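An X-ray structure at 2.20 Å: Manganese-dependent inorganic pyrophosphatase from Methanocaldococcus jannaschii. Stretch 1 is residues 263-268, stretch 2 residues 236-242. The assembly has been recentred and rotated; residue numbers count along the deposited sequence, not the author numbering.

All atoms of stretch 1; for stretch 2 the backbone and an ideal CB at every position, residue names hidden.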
# COMPACT_ATOMS: atom_id res chain seq x y z
N ALA B 263 8.20 -27.59 -8.12
CA ALA B 263 8.78 -26.87 -7.01
C ALA B 263 9.85 -27.68 -6.30
O ALA B 263 9.62 -28.82 -5.91
CB ALA B 263 7.69 -26.49 -6.02
N LEU B 264 11.03 -27.09 -6.15
CA LEU B 264 12.13 -27.72 -5.43
C LEU B 264 12.02 -27.15 -4.02
O LEU B 264 11.96 -25.94 -3.85
CB LEU B 264 13.48 -27.34 -6.03
CG LEU B 264 13.76 -27.67 -7.50
CD1 LEU B 264 15.22 -27.36 -7.81
CD2 LEU B 264 13.47 -29.13 -7.79
N VAL B 265 11.99 -28.03 -3.02
CA VAL B 265 11.84 -27.57 -1.65
C VAL B 265 13.05 -27.83 -0.76
O VAL B 265 13.48 -28.97 -0.59
CB VAL B 265 10.58 -28.21 -1.02
CG1 VAL B 265 10.33 -27.62 0.36
CG2 VAL B 265 9.38 -27.96 -1.92
N VAL B 266 13.59 -26.76 -0.19
CA VAL B 266 14.76 -26.84 0.66
C VAL B 266 14.53 -26.15 2.01
O VAL B 266 14.12 -24.98 2.06
CB VAL B 266 15.98 -26.17 -0.01
CG1 VAL B 266 17.26 -26.59 0.69
CG2 VAL B 266 16.02 -26.54 -1.49
N GLY B 267 14.80 -26.87 3.10
CA GLY B 267 14.63 -26.31 4.43
C GLY B 267 13.34 -26.75 5.10
O GLY B 267 13.11 -27.94 5.32
N ASN B 268 12.48 -25.78 5.42
CA ASN B 268 11.22 -26.06 6.10
C ASN B 268 10.16 -26.70 5.19
O ASN B 268 9.16 -26.07 4.85
CB ASN B 268 10.67 -24.76 6.69
CG ASN B 268 9.60 -25.00 7.72
OD1 ASN B 268 8.83 -25.95 7.62
ND2 ASN B 268 9.53 -24.13 8.72
N UNK B 236 23.26 -26.67 -4.90
CA UNK B 236 23.58 -25.26 -4.71
C UNK B 236 22.54 -24.59 -3.81
O UNK B 236 22.88 -23.75 -2.96
CB UNK B 236 23.66 -24.54 -6.06
N UNK B 237 21.27 -24.95 -3.96
CA UNK B 237 20.23 -24.35 -3.14
C UNK B 237 20.38 -24.78 -1.67
O UNK B 237 20.01 -24.04 -0.76
CB UNK B 237 18.85 -24.74 -3.67
N UNK B 238 20.92 -25.97 -1.46
CA UNK B 238 21.12 -26.47 -0.10
C UNK B 238 22.21 -25.67 0.57
O UNK B 238 22.14 -25.39 1.76
CB UNK B 238 21.47 -27.96 -0.10
N UNK B 239 23.22 -25.30 -0.22
CA UNK B 239 24.34 -24.51 0.26
C UNK B 239 23.90 -23.08 0.53
O UNK B 239 24.28 -22.48 1.54
CB UNK B 239 25.49 -24.54 -0.75
N UNK B 240 23.09 -22.53 -0.37
CA UNK B 240 22.59 -21.18 -0.23
C UNK B 240 21.74 -21.08 1.03
O UNK B 240 21.81 -20.09 1.76
CB UNK B 240 21.79 -20.77 -1.46
N UNK B 241 20.95 -22.12 1.28
CA UNK B 241 20.07 -22.16 2.44
C UNK B 241 20.79 -21.94 3.77
O UNK B 241 20.50 -20.98 4.49
CB UNK B 241 19.34 -23.51 2.48
N UNK B 242 21.74 -22.82 4.10
CA UNK B 242 22.47 -22.71 5.36
C UNK B 242 23.47 -21.56 5.47
O UNK B 242 23.65 -21.00 6.56
CB UNK B 242 23.22 -24.02 5.60

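Stretch 2 is helical throughout, and it runs beside the strand 263-267 at 33° between their N-to-C directions, the axes approaching to 8.4 Å. One face of the helix therefore looks onto the alternate strand residues Leu-264 and Val-266, whose side chains point toward it, while Val-265 points away. What stretch 1 offers is a hydrocarbon surface that ends in the bare CA of Gly-267.

At position 236 the ideal CB finds nothing of stretch 1 within 5.5 Å, so the strand sets no demand and any helix-compatible residue would do. The deposited residue is Leu-236, which makes no contact with stretch 1; its carbonyl O accepts the backbone N of residue 240 at 2.9 Å.

Position 237 is quite different. Its CA-to-CB bond points toward the strand, the ideal CB lies 4.0 Å from Val-266 CG2, and Leu-264 CD1 lies farther along. No polar side-chain group of stretch 1 is at hand, so an aliphatic chain such as leucine, isoleucine or methionine fits. It is Leu-237: its CB packs 4.0 Å from Val-266 CG2, and its CD1 reaches Leu-264 CD1 at 4.1 Å, so that one side chain touches both inward-facing strand residues.

At 238 the CB points sideways, 4.5 Å from Val-266 CG1. The backbone here is already close to the valine, and a chain that leaves sideways could be apolar, or polar with a methylene stem. Glu-238 is of the latter kind: its CA is 3.9 Å and its CG 4.0 Å from Val-266 CG1, while the carboxylate extends beyond, finding no charged partner in stretch 1.

Position 239 points away, and 240 is out of reach; polar or charged residues suit both. They are Glu-239, which is poorly ordered, and Lys-240, with an extended chain as far as CE.

Position 241, one turn after 237, points toward the strand again, its ideal CB 4.1 Å from Val-266 CG1. A medium or large apolar chain could cover this valine and the space left by the glycine. Leu-241 does so: its CD2 lies 3.7 Å from Val-266 CG1 and 3.8 Å from Gly-267 CA. An ideal CB on Gly-267 would come within 3.0 Å of Leu-241 CD1, so the missing side chain makes room for this leucine.

Position 242 is out of reach, so a long charged chain is welcome. Lys-242 turns back along the helix, its NZ forming a salt bridge with Glu-239 OE2 at 2.7 Å.

Stretch 2 (236-242) LLEEKLK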
# COMPACT_ATOMS: atom_id res chain seq x y z
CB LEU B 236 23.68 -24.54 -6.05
CG LEU B 236 24.90 -24.89 -6.93
CD1 LEU B 236 24.83 -24.14 -8.25
CD2 LEU B 236 26.18 -24.52 -6.21
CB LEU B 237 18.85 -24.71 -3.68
CG LEU B 237 18.46 -24.14 -5.06
CD1 LEU B 237 17.04 -24.55 -5.39
CD2 LEU B 237 18.56 -22.63 -5.07
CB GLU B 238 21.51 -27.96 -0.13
CG GLU B 238 20.37 -28.88 -0.49
CD GLU B 238 20.75 -30.35 -0.39
OE1 GLU B 238 21.63 -30.80 -1.15
OE2 GLU B 238 20.16 -31.06 0.46
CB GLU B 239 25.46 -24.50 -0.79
CG GLU B 239 26.20 -25.81 -0.93
CD GLU B 239 27.04 -26.14 0.29
OE1 GLU B 239 27.65 -27.23 0.33
OE2 GLU B 239 27.10 -25.30 1.22
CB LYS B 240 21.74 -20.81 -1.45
CG LYS B 240 21.20 -19.39 -1.43
CD LYS B 240 20.45 -19.07 -2.72
CE LYS B 240 19.94 -17.63 -2.73
NZ LYS B 240 21.07 -16.66 -2.67
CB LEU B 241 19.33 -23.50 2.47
CG LEU B 241 18.42 -23.73 3.69
CD1 LEU B 241 17.04 -23.11 3.44
CD2 LEU B 241 18.29 -25.22 3.95
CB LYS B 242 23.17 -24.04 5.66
CG LYS B 242 24.13 -24.51 4.59
CD LYS B 242 24.70 -25.87 4.95
CE LYS B 242 25.73 -26.34 3.93
NZ LYS B 242 26.91 -25.43 3.88
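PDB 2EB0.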